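Local coordinates for uncharacterized protein (Legionella pneumophila subsp. pneumophila, PDB 5L1A), which is of unknown function but, in this N-terminal part of a longer, probably membrane-spanning protein, folds as an all-helical DUF5638 domain, at residues K43-S48 with V63-N68; K85-I90 with I102-F107; D19-Q24 with N68-V73. One frame throughout, in Å; residues are numbered along the deposited sequence.

Interaction 1: residues K43-S48 with V63-N68. With I3C (5-amino-2,4,6-triiodobenzene-1,3-dicarboxylic acid), chain E; I3C (5-amino-2,4,6-triiodobenzene-1,3-dicarboxylic acid), chain B.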
loop_
_atom_site.group_PDB
_atom_site.type_symbol
_atom_site.label_atom_id
_atom_site.label_comp_id
_atom_site.label_asym_id
_atom_site.label_seq_id
_atom_site.Cartn_x
_atom_site.Cartn_y
_atom_site.Cartn_z
ATOM N N LYS A 43 -0.652 6.056 -0.663
ATOM C CA LYS A 43 -2.089 5.811 -0.673
ATOM C C LYS A 43 -2.692 6.103 -2.038
ATOM O O LYS A 43 -3.612 5.402 -2.471
ATOM C CB LYS A 43 -2.773 6.637 0.416
ATOM C CG LYS A 43 -2.230 6.337 1.801
ATOM C CD LYS A 43 -3.267 6.556 2.882
ATOM C CE LYS A 43 -3.613 8.015 3.036
ATOM N NZ LYS A 43 -4.613 8.198 4.121
ATOM N N TYR A 44 -2.181 7.117 -2.732
ATOM C CA TYR A 44 -2.618 7.368 -4.097
ATOM C C TYR A 44 -2.265 6.206 -5.019
ATOM O O TYR A 44 -3.053 5.865 -5.908
ATOM C CB TYR A 44 -2.000 8.671 -4.602
ATOM C CG TYR A 44 -2.264 8.972 -6.056
ATOM C CD1 TYR A 44 -3.450 9.577 -6.458
ATOM C CD2 TYR A 44 -1.324 8.660 -7.028
ATOM C CE1 TYR A 44 -3.691 9.855 -7.791
ATOM C CE2 TYR A 44 -1.555 8.933 -8.355
ATOM C CZ TYR A 44 -2.739 9.530 -8.734
ATOM O OH TYR A 44 -2.963 9.805 -10.063
ATOM N N PHE A 45 -1.107 5.575 -4.808
ATOM C CA PHE A 45 -0.683 4.472 -5.669
ATOM C C PHE A 45 -1.653 3.294 -5.597
ATOM O O PHE A 45 -2.048 2.740 -6.628
ATOM C CB PHE A 45 0.732 4.027 -5.292
ATOM C CG PHE A 45 1.168 2.754 -5.961
ATOM C CD1 PHE A 45 1.647 2.767 -7.255
ATOM C CD2 PHE A 45 1.103 1.542 -5.290
ATOM C CE1 PHE A 45 2.047 1.597 -7.872
ATOM C CE2 PHE A 45 1.502 0.368 -5.906
ATOM C CZ PHE A 45 1.974 0.398 -7.196
ATOM N N TYR A 46 -2.040 2.889 -4.389
ATOM C CA TYR A 46 -2.878 1.703 -4.264
ATOM C C TYR A 46 -4.336 2.004 -4.581
ATOM O O TYR A 46 -5.009 1.200 -5.233
ATOM C CB TYR A 46 -2.745 1.105 -2.864
ATOM C CG TYR A 46 -1.409 0.454 -2.626
ATOM C CD1 TYR A 46 -1.111 -0.782 -3.182
ATOM C CD2 TYR A 46 -0.442 1.075 -1.852
ATOM C CE1 TYR A 46 0.117 -1.384 -2.969
ATOM C CE2 TYR A 46 0.788 0.482 -1.629
ATOM C CZ TYR A 46 1.062 -0.748 -2.189
ATOM O OH TYR A 46 2.287 -1.339 -1.974
ATOM N N ASN A 47 -4.838 3.155 -4.132
ATOM C CA ASN A 47 -6.212 3.531 -4.448
ATOM C C ASN A 47 -6.409 3.725 -5.948
ATOM O O ASN A 47 -7.401 3.247 -6.510
ATOM C CB ASN A 47 -6.600 4.791 -3.676
ATOM C CG ASN A 47 -7.046 4.484 -2.254
ATOM O OD1 ASN A 47 -8.217 4.196 -2.013
ATOM N ND2 ASN A 47 -6.114 4.542 -1.309
ATOM N N SER A 48 -5.475 4.411 -6.617
ATOM C CA SER A 48 -5.598 4.588 -8.062
ATOM C C SER A 48 -5.492 3.264 -8.798
ATOM O O SER A 48 -6.151 3.075 -9.825
ATOM C CB SER A 48 -4.531 5.550 -8.588
ATOM O OG SER A 48 -4.640 6.828 -7.989
ATOM N N VAL A 63 -6.125 -5.132 -3.724
ATOM C CA VAL A 63 -6.481 -5.025 -2.312
ATOM C C VAL A 63 -5.577 -5.913 -1.464
ATOM O O VAL A 63 -5.107 -5.506 -0.395
ATOM C CB VAL A 63 -7.971 -5.363 -2.110
ATOM C CG1 VAL A 63 -8.276 -5.594 -0.637
ATOM C CG2 VAL A 63 -8.846 -4.248 -2.662
ATOM N N GLU A 64 -5.309 -7.135 -1.931
ATOM C CA GLU A 64 -4.376 -8.007 -1.226
ATOM C C GLU A 64 -2.969 -7.420 -1.211
ATOM O O GLU A 64 -2.252 -7.539 -0.211
ATOM C CB GLU A 64 -4.370 -9.396 -1.864
ATOM C CG GLU A 64 -5.640 -10.185 -1.621
ATOM C CD GLU A 64 -5.703 -11.462 -2.437
ATOM O OE1 GLU A 64 -4.834 -11.663 -3.312
ATOM O OE2 GLU A 64 -6.628 -12.269 -2.203
ATOM N N GLU A 65 -2.556 -6.786 -2.311
ATOM C CA GLU A 65 -1.217 -6.207 -2.365
ATOM C C GLU A 65 -1.081 -5.050 -1.384
ATOM O O GLU A 65 -0.041 -4.900 -0.734
ATOM C CB GLU A 65 -0.899 -5.749 -3.788
ATOM C CG GLU A 65 0.510 -5.214 -3.966
ATOM C CD GLU A 65 0.639 -4.320 -5.182
ATOM O OE1 GLU A 65 -0.406 -3.862 -5.689
ATOM O OE2 GLU A 65 1.781 -4.074 -5.630
ATOM N N TYR A 66 -2.121 -4.225 -1.270
ATOM C CA TYR A 66 -2.123 -3.144 -0.289
ATOM C C TYR A 66 -2.087 -3.695 1.134
ATOM O O TYR A 66 -1.418 -3.135 2.012
ATOM C CB TYR A 66 -3.361 -2.273 -0.503
ATOM C CG TYR A 66 -3.301 -0.882 0.082
ATOM C CD1 TYR A 66 -2.151 -0.402 0.699
ATOM C CD2 TYR A 66 -4.407 -0.046 0.020
ATOM C CE1 TYR A 66 -2.110 0.878 1.235
ATOM C CE2 TYR A 66 -4.377 1.228 0.547
ATOM C CZ TYR A 66 -3.231 1.686 1.155
ATOM O OH TYR A 66 -3.210 2.958 1.681
ATOM N N GLU A 67 -2.794 -4.799 1.376
ATOM C CA GLU A 67 -2.827 -5.379 2.715
ATOM C C GLU A 67 -1.471 -5.946 3.116
ATOM O O GLU A 67 -1.037 -5.776 4.262
ATOM C CB GLU A 67 -3.905 -6.459 2.785
ATOM C CG GLU A 67 -5.304 -5.900 2.777
ATOM C CD GLU A 67 -6.335 -6.921 2.365
ATOM O OE1 GLU A 67 -5.954 -7.973 1.816
ATOM O OE2 GLU A 67 -7.533 -6.668 2.593
ATOM N N ASN A 68 -0.794 -6.631 2.192
ATOM C CA ASN A 68 0.550 -7.124 2.481
ATOM C C ASN A 68 1.512 -5.971 2.729
ATOM O O ASN A 68 2.390 -6.064 3.595
ATOM C CB ASN A 68 1.055 -8.001 1.333
ATOM C CG ASN A 68 0.270 -9.292 1.191
ATOM O OD1 ASN A 68 -0.179 -9.872 2.179
ATOM N ND2 ASN A 68 0.103 -9.747 -0.046
HETATM I I3 I3C E . -1.154 -5.780 -8.085
HETATM I I2 I3C E . -0.349 -0.030 -10.472
HETATM I I1 I3C E . 1.020 -5.021 -13.777
HETATM O O8 I3C E . -0.939 -7.173 -11.587
HETATM O O9 I3C E . 1.044 -7.144 -10.671
HETATM C C10 I3C E . 0.655 -1.796 -12.976
HETATM N N13 I3C E . -1.129 -2.450 -8.316
HETATM C C1 I3C E . -0.088 -5.068 -10.892
HETATM C C6 I3C E . -0.587 -4.480 -9.623
HETATM C C5 I3C E . -0.675 -2.997 -9.470
HETATM C C4 I3C E . -0.259 -2.115 -10.597
HETATM C C3 I3C E . 0.236 -2.707 -11.861
HETATM C C2 I3C E . 0.323 -4.180 -12.004
HETATM C C7 I3C E . 0.010 -6.557 -11.059
HETATM O O11 I3C E . 1.821 -1.343 -12.968
HETATM O O12 I3C E . -0.162 -1.507 -13.875
HETATM I I3 I3C B . 1.615 -14.402 -5.590
HETATM I I2 I3C B . 4.287 -10.589 -1.585
HETATM I I1 I3C B . 1.046 -8.303 -6.268
HETATM O O8 I3C B . -0.573 -11.659 -6.794
HETATM O O9 I3C B . 1.235 -11.561 -8.030
HETATM C C10 I3C B . 2.902 -8.331 -3.561
HETATM N N13 I3C B . 3.344 -13.324 -3.035
HETATM C C1 I3C B . 1.491 -11.315 -5.692
HETATM C C6 I3C B . 2.028 -12.471 -4.938
HETATM C C5 I3C B . 2.852 -12.269 -3.728
HETATM C C4 I3C B . 3.133 -10.892 -3.282
HETATM C C3 I3C B . 2.607 -9.726 -4.021
HETATM C C2 I3C B . 1.786 -9.945 -5.226
HETATM C C7 I3C B . 0.663 -11.527 -6.919
HETATM O O11 I3C B . 2.176 -7.825 -2.681
HETATM O O12 I3C B . 3.867 -7.718 -4.073
#
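Helices 33-51 and 56-77 form a helical hairpin in which segments 43-48 and 63-68 run antiparallel, their directions 155° apart and their axes 10.0 Å apart at closest approach, with Tyr46 and Tyr66 nearest in register. Two tyrosine rings fill the gap as an offset stack, centroids 4.4 Å apart and planes only 7° from parallel. Tyr66 has CG anti to its backbone N, so that Tyr46 CB also sits over its ring, 3.6 Å from the centroid, while Tyr66 CA lies over the face of Tyr46. Phe45 CD2 covers the opposite face of the Tyr46 ring. Glu65, extended beyond CG, brings its carboxylate to the edge of that ring, Glu65 CD lying 3.7 Å from Tyr46 CE1. The Tyr66 hydroxyl rests beside the aliphatic part of Lys43 and is hydrogen-bonded to Asp19 of helix 8-25. Asp19 also takes Asn47 ND2, which turns back to Lys43 O as well. Glu65 sits between two ligands seen in the crystal: its CG lies 3.4 Å from O11 of the chain B molecule, and amino N13 of the chain E molecule donates to Glu65 OE1 at 3.1 Å, with an N-H...O angle of 135°.

Interaction 2: residues K85-I90 with I102-F107. With I3C (5-amino-2,4,6-triiodobenzene-1,3-dicarboxylic acid), chain B; I3C (5-amino-2,4,6-triiodobenzene-1,3-dicarboxylic acid), chain D.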
loop_
_atom_site.group_PDB
_atom_site.type_symbol
_atom_site.label_atom_id
_atom_site.label_comp_id
_atom_site.label_asym_id
_atom_site.label_seq_id
_atom_site.Cartn_x
_atom_site.Cartn_y
_atom_site.Cartn_z
ATOM N N LYS A 85 14.712 -6.266 4.389
ATOM C CA LYS A 85 13.855 -7.445 4.462
ATOM C C LYS A 85 12.480 -7.158 3.872
ATOM O O LYS A 85 11.940 -7.969 3.112
ATOM C CB LYS A 85 13.720 -7.912 5.913
ATOM C CG LYS A 85 14.975 -8.522 6.512
ATOM C CD LYS A 85 15.104 -9.988 6.152
ATOM C CE LYS A 85 16.264 -10.641 6.889
ATOM N NZ LYS A 85 16.444 -12.061 6.469
ATOM N N ALA A 86 11.910 -5.997 4.198
ATOM C CA ALA A 86 10.575 -5.658 3.719
ATOM C C ALA A 86 10.545 -5.498 2.206
ATOM O O ALA A 86 9.630 -6.000 1.543
ATOM C CB ALA A 86 10.089 -4.378 4.395
ATOM N N PHE A 87 11.526 -4.789 1.643
ATOM C CA PHE A 87 11.542 -4.574 0.202
ATOM C C PHE A 87 11.799 -5.868 -0.558
ATOM O O PHE A 87 11.227 -6.070 -1.633
ATOM C CB PHE A 87 12.588 -3.522 -0.170
ATOM C CG PHE A 87 12.628 -3.205 -1.638
ATOM C CD1 PHE A 87 11.511 -2.683 -2.280
ATOM C CD2 PHE A 87 13.777 -3.432 -2.380
ATOM C CE1 PHE A 87 11.540 -2.392 -3.631
ATOM C CE2 PHE A 87 13.814 -3.143 -3.732
ATOM C CZ PHE A 87 12.694 -2.625 -4.358
ATOM N N GLU A 88 12.652 -6.746 -0.023
ATOM C CA GLU A 88 12.863 -8.056 -0.633
ATOM C C GLU A 88 11.560 -8.831 -0.780
ATOM O O GLU A 88 11.409 -9.623 -1.717
ATOM C CB GLU A 88 13.840 -8.879 0.206
ATOM C CG GLU A 88 15.311 -8.653 -0.072
ATOM C CD GLU A 88 16.174 -9.610 0.726
ATOM O OE1 GLU A 88 15.644 -10.219 1.680
ATOM O OE2 GLU A 88 17.370 -9.762 0.399
ATOM N N THR A 89 10.614 -8.621 0.139
ATOM C CA THR A 89 9.394 -9.418 0.160
ATOM C C THR A 89 8.514 -9.159 -1.056
ATOM O O THR A 89 7.783 -10.058 -1.486
ATOM C CB THR A 89 8.606 -9.132 1.440
ATOM O OG1 THR A 89 9.478 -9.232 2.571
ATOM C CG2 THR A 89 7.481 -10.131 1.602
ATOM N N ILE A 90 8.562 -7.953 -1.628
ATOM C CA ILE A 90 7.610 -7.560 -2.661
ATOM C C ILE A 90 8.275 -7.075 -3.939
ATOM O O ILE A 90 7.570 -6.720 -4.886
ATOM C CB ILE A 90 6.621 -6.497 -2.137
ATOM C CG1 ILE A 90 7.349 -5.374 -1.392
ATOM C CG2 ILE A 90 5.586 -7.142 -1.224
ATOM C CD1 ILE A 90 7.919 -4.291 -2.283
ATOM N N ILE A 102 9.216 4.103 -4.736
ATOM C CA ILE A 102 8.442 4.731 -3.670
ATOM C C ILE A 102 8.200 3.760 -2.522
ATOM O O ILE A 102 8.135 4.173 -1.359
ATOM C CB ILE A 102 7.120 5.300 -4.223
ATOM C CG1 ILE A 102 6.230 4.185 -4.775
ATOM C CG2 ILE A 102 7.395 6.334 -5.305
ATOM C CD1 ILE A 102 4.923 4.677 -5.351
ATOM N N ILE A 103 8.077 2.464 -2.811
ATOM C CA ILE A 103 7.815 1.497 -1.751
ATOM C C ILE A 103 9.079 1.220 -0.946
ATOM O O ILE A 103 9.031 1.104 0.284
ATOM C CB ILE A 103 7.222 0.205 -2.341
ATOM C CG1 ILE A 103 5.802 0.455 -2.852
ATOM C CG2 ILE A 103 7.219 -0.902 -1.306
ATOM C CD1 ILE A 103 5.211 -0.717 -3.611
ATOM N N ALA A 104 10.226 1.111 -1.618
ATOM C CA ALA A 104 11.480 0.924 -0.896
ATOM C C ALA A 104 11.824 2.149 -0.062
ATOM O O ALA A 104 12.281 2.022 1.079
ATOM C CB ALA A 104 12.612 0.609 -1.873
ATOM N N ASN A 105 11.610 3.346 -0.614
ATOM C CA ASN A 105 11.869 4.565 0.145
ATOM C C ASN A 105 10.961 4.657 1.366
ATOM O O ASN A 105 11.399 5.080 2.442
ATOM C CB ASN A 105 11.695 5.792 -0.751
ATOM C CG ASN A 105 11.802 7.098 0.020
ATOM O OD1 ASN A 105 10.804 7.626 0.513
ATOM N ND2 ASN A 105 13.016 7.628 0.122
ATOM N N PHE A 106 9.694 4.257 1.227
ATOM C CA PHE A 106 8.786 4.346 2.366
ATOM C C PHE A 106 9.171 3.368 3.472
ATOM O O PHE A 106 9.007 3.681 4.656
ATOM C CB PHE A 106 7.341 4.114 1.922
ATOM C CG PHE A 106 6.316 4.487 2.966
ATOM C CD1 PHE A 106 5.936 5.811 3.143
ATOM C CD2 PHE A 106 5.735 3.515 3.767
ATOM C CE1 PHE A 106 4.998 6.159 4.100
ATOM C CE2 PHE A 106 4.793 3.853 4.730
ATOM C CZ PHE A 106 4.424 5.177 4.896
ATOM N N PHE A 107 9.698 2.195 3.114
ATOM C CA PHE A 107 10.166 1.262 4.136
ATOM C C PHE A 107 11.346 1.832 4.911
ATOM O O PHE A 107 11.385 1.749 6.144
ATOM C CB PHE A 107 10.546 -0.074 3.502
ATOM C CG PHE A 107 9.369 -0.900 3.107
ATOM C CD1 PHE A 107 8.191 -0.823 3.826
ATOM C CD2 PHE A 107 9.432 -1.747 2.016
ATOM C CE1 PHE A 107 7.093 -1.580 3.469
ATOM C CE2 PHE A 107 8.338 -2.511 1.651
ATOM C CZ PHE A 107 7.166 -2.428 2.379
HETATM I I3 I3C B . 1.615 -14.402 -5.590
HETATM I I2 I3C B . 4.287 -10.589 -1.585
HETATM I I1 I3C B . 1.046 -8.303 -6.268
HETATM O O8 I3C B . -0.573 -11.659 -6.794
HETATM O O9 I3C B . 1.235 -11.561 -8.030
HETATM C C10 I3C B . 2.902 -8.331 -3.561
HETATM N N13 I3C B . 3.344 -13.324 -3.035
HETATM C C1 I3C B . 1.491 -11.315 -5.692
HETATM C C6 I3C B . 2.028 -12.471 -4.938
HETATM C C5 I3C B . 2.852 -12.269 -3.728
HETATM C C4 I3C B . 3.133 -10.892 -3.282
HETATM C C3 I3C B . 2.607 -9.726 -4.021
HETATM C C2 I3C B . 1.786 -9.945 -5.226
HETATM C C7 I3C B . 0.663 -11.527 -6.919
HETATM O O11 I3C B . 2.176 -7.825 -2.681
HETATM O O12 I3C B . 3.867 -7.718 -4.073
HETATM I I3 I3C D . 14.091 0.397 -5.276
HETATM I I2 I3C D . 17.784 4.372 -8.167
HETATM I I1 I3C D . 16.757 -1.304 -10.519
HETATM O O8 I3C D . 13.832 -1.667 -8.454
HETATM O O9 I3C D . 15.406 -2.387 -7.111
HETATM C C10 I3C D . 18.017 1.795 -10.307
HETATM N N13 I3C D . 15.769 3.098 -5.969
HETATM C C1 I3C D . 15.568 -0.159 -7.914
HETATM C C6 I3C D . 15.342 0.857 -6.867
HETATM C C5 I3C D . 15.992 2.182 -6.942
HETATM C C4 I3C D . 16.881 2.492 -8.085
HETATM C C3 I3C D . 17.121 1.477 -9.146
HETATM C C2 I3C D . 16.455 0.151 -9.055
HETATM C C7 I3C D . 14.894 -1.493 -7.819
HETATM O O11 I3C D . 19.063 1.134 -10.468
HETATM O O12 I3C D . 17.694 2.722 -11.078
#
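A buried contact between apolar side chains joins the short helix 83-90 to helix 97-110 at the C-terminal end of this all-helical domain. The two segments run antiparallel, at 155° with axes 9.4 Å apart, and the small residues Ala86 and Ala104 let them come close: the CA atoms of Phe87 and Ala104 are 5.6 Å apart. Each helix offers one alanine methyl to one phenylalanine of the other, giving two reciprocal CH-pi contacts. Ala86 CB stands over the centre of the Phe107 ring, 3.7 Å from its centroid, whereas Ala104 CB meets the Phe87 ring off-centre, nearer its rim, with 3.5 Å to Phe87 CD1. Phe87 reaches this place with CG anti to its backbone N (chi1 -178°). Beyond the alanines, Ile90 closes the row. Its CG1 lies in the crowded position between backbone N and carbonyl carbon (chi1 47°), and its CD1 reaches Ile103 CG2 at 3.6 Å, while Ile90 CG1 comes to the edge of the Phe107 ring. Leu72 and Val73 of helix 56-77 pack against Phe107 as well, tying the pair to the rest of the core. Two iodinated ligands border the contact in the crystal: iodine I3 of the chain D molecule lies 3.5 Å from Phe87 CZ and also touches Ala104 CB, and carboxylate oxygen O12 of the chain B molecule lies 3.4 Å from Ile90 CG2. No hydrogen bond crosses between the segments, so cohesion here rests on dispersion and methyl-to-ring contacts.

Interaction 3: residues D19-Q24 with N68-V73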
loop_
_atom_site.group_PDB
_atom_site.type_symbol
_atom_site.label_atom_id
_atom_site.label_comp_id
_atom_site.label_asym_id
_atom_site.label_seq_id
_atom_site.Cartn_x
_atom_site.Cartn_y
_atom_site.Cartn_z
ATOM N N ASP A 19 -6.061 2.371 4.360
ATOM C CA ASP A 19 -5.798 3.805 4.471
ATOM C C ASP A 19 -5.903 4.277 5.917
ATOM O O ASP A 19 -5.117 5.122 6.361
ATOM C CB ASP A 19 -6.768 4.594 3.588
ATOM C CG ASP A 19 -6.501 4.409 2.104
ATOM O OD1 ASP A 19 -5.371 4.028 1.734
ATOM O OD2 ASP A 19 -7.425 4.655 1.303
ATOM N N THR A 20 -6.882 3.755 6.659
ATOM C CA THR A 20 -7.027 4.115 8.066
ATOM C C THR A 20 -5.885 3.548 8.896
ATOM O O THR A 20 -5.375 4.219 9.801
ATOM C CB THR A 20 -8.370 3.611 8.597
ATOM O OG1 THR A 20 -9.427 4.153 7.799
ATOM C CG2 THR A 20 -8.571 4.016 10.052
ATOM N N GLN A 21 -5.481 2.308 8.610
ATOM C CA GLN A 21 -4.379 1.700 9.343
ATOM C C GLN A 21 -3.077 2.465 9.137
ATOM O O GLN A 21 -2.267 2.566 10.066
ATOM C CB GLN A 21 -4.211 0.242 8.920
ATOM C CG GLN A 21 -3.165 -0.510 9.711
ATOM C CD GLN A 21 -3.505 -0.586 11.180
ATOM O OE1 GLN A 21 -4.369 -1.360 11.587
ATOM N NE2 GLN A 21 -2.835 0.228 11.987
ATOM N N LEU A 22 -2.861 3.013 7.940
ATOM C CA LEU A 22 -1.672 3.822 7.706
ATOM C C LEU A 22 -1.702 5.090 8.547
ATOM O O LEU A 22 -0.689 5.459 9.152
ATOM C CB LEU A 22 -1.547 4.163 6.222
ATOM C CG LEU A 22 -0.566 3.330 5.395
ATOM C CD1 LEU A 22 -0.499 3.841 3.965
ATOM C CD2 LEU A 22 0.821 3.312 6.029
ATOM N N ASN A 23 -2.852 5.768 8.598
ATOM C CA ASN A 23 -2.961 6.973 9.416
ATOM C C ASN A 23 -2.698 6.667 10.885
ATOM O O ASN A 23 -1.997 7.423 11.567
ATOM C CB ASN A 23 -4.340 7.614 9.248
ATOM C CG ASN A 23 -4.605 8.076 7.830
ATOM O OD1 ASN A 23 -3.694 8.149 7.007
ATOM N ND2 ASN A 23 -5.860 8.398 7.541
ATOM N N GLN A 24 -3.247 5.559 11.387
ATOM C CA GLN A 24 -3.090 5.233 12.802
ATOM C C GLN A 24 -1.653 4.857 13.140
ATOM O O GLN A 24 -1.219 5.053 14.280
ATOM C CB GLN A 24 -4.050 4.108 13.192
ATOM C CG GLN A 24 -5.516 4.503 13.124
ATOM C CD GLN A 24 -6.445 3.351 13.447
ATOM O OE1 GLN A 24 -6.064 2.184 13.347
ATOM N NE2 GLN A 24 -7.673 3.672 13.841
ATOM N N ASN A 68 -0.794 -6.631 2.192
ATOM C CA ASN A 68 0.550 -7.124 2.481
ATOM C C ASN A 68 1.512 -5.971 2.729
ATOM O O ASN A 68 2.390 -6.064 3.595
ATOM C CB ASN A 68 1.055 -8.001 1.333
ATOM C CG ASN A 68 0.270 -9.292 1.191
ATOM O OD1 ASN A 68 -0.179 -9.872 2.179
ATOM N ND2 ASN A 68 0.103 -9.747 -0.046
ATOM N N PHE A 69 1.361 -4.876 1.981
ATOM C CA PHE A 69 2.194 -3.701 2.220
ATOM C C PHE A 69 1.974 -3.147 3.622
ATOM O O PHE A 69 2.931 -2.754 4.298
ATOM C CB PHE A 69 1.908 -2.629 1.165
ATOM C CG PHE A 69 2.497 -1.281 1.488
ATOM C CD1 PHE A 69 3.824 -1.002 1.205
ATOM C CD2 PHE A 69 1.717 -0.287 2.066
ATOM C CE1 PHE A 69 4.367 0.243 1.500
ATOM C CE2 PHE A 69 2.255 0.956 2.363
ATOM C CZ PHE A 69 3.579 1.221 2.075
ATOM N N ILE A 70 0.718 -3.108 4.075
ATOM C CA ILE A 70 0.420 -2.618 5.418
ATOM C C ILE A 70 1.101 -3.488 6.467
ATOM O O ILE A 70 1.672 -2.980 7.441
ATOM C CB ILE A 70 -1.103 -2.553 5.636
ATOM C CG1 ILE A 70 -1.716 -1.469 4.753
ATOM C CG2 ILE A 70 -1.432 -2.301 7.096
ATOM C CD1 ILE A 70 -1.095 -0.118 4.959
ATOM N N SER A 71 1.058 -4.811 6.283
ATOM C CA SER A 71 1.726 -5.712 7.217
ATOM C C SER A 71 3.223 -5.445 7.270
ATOM O O SER A 71 3.829 -5.482 8.347
ATOM C CB SER A 71 1.461 -7.166 6.832
ATOM O OG SER A 71 0.099 -7.497 7.021
ATOM N N LEU A 72 3.837 -5.171 6.118
ATOM C CA LEU A 72 5.272 -4.905 6.092
ATOM C C LEU A 72 5.607 -3.592 6.789
ATOM O O LEU A 72 6.618 -3.500 7.493
ATOM C CB LEU A 72 5.776 -4.897 4.650
ATOM C CG LEU A 72 5.661 -6.232 3.911
ATOM C CD1 LEU A 72 6.151 -6.101 2.481
ATOM C CD2 LEU A 72 6.430 -7.318 4.650
ATOM N N VAL A 73 4.767 -2.568 6.612
ATOM C CA VAL A 73 4.998 -1.293 7.290
ATOM C C VAL A 73 5.003 -1.482 8.800
ATOM O O VAL A 73 5.865 -0.943 9.503
ATOM C CB VAL A 73 3.949 -0.251 6.859
ATOM C CG1 VAL A 73 4.148 1.041 7.637
ATOM C CG2 VAL A 73 4.038 0.010 5.369
#
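Segments 19-24 and 68-73 run nearly parallel, their directions 12° apart and their axes 10.5 Å apart at closest approach, with Leu22 and Ile70 nearest in register at 7.1 Å between CA atoms. The wide spacing is bridged by side chains that cross obliquely, and Ile70 and Leu22 share the bridging. The CG1 branch of Ile70 is anti to the carbonyl carbon and sends CD1 to Leu22, where it rests 3.5 Å from Leu22 CG, and 4.1 Å from each of Leu22 CD1 and CD2. The other branch, Ile70 CG2, is anti to the backbone N and meets the aliphatic part of Gln21, at 3.6 Å from Gln21 CG. The two branches of one isoleucine thus straddle neighbouring residues of helix 8-25. Gln21 leaves its backbone with CG anti to N, then bends at chi2 (62°), so its methylene lines the contact while the amide leads away from the other helix. Leu22, with an unusual chi1 of -100°, spreads its two methyls along helix 56-77: CD1 comes to the edge of the Phe69 ring, 4.3 Å from Phe69 CE2, and CD2 reaches Val73 CG1 at the same distance. Val73 CG2 in turn covers one face of the Phe69 ring, within its own helix. Leu39 and Lys43 of helix 33-51 also touch Leu22, and Phe25 of helix 8-25 touches both Ile70 and Val73. No hydrogen bond joins the segments. Parallel first and third helices, with the antiparallel helix 33-51 touching both, are the arrangement of an up-down-up three-helix bundle, and this contact is part of its hydrophobic interior.

Between them the three contacts involve all five helices of the domain. Helix 56-77 serves both interaction 1 and interaction 3, whose centres lie 10 Å apart and which share Asn68; along the chain, interaction 1 is nested within the loop that interaction 3 closes. Asp19 joins the two, through its contacts with Tyr66 and Asn47. Interaction 2 follows in series, about 14 Å from the centre of interaction 1 and 13 Å from that of interaction 3, and connects the last two helices. Tyr46 meets Ile103, and Phe69 and Leu72 meet Phe106 and Phe107; through these touches the C-terminal helix pair packs onto the first three helices in one continuous core.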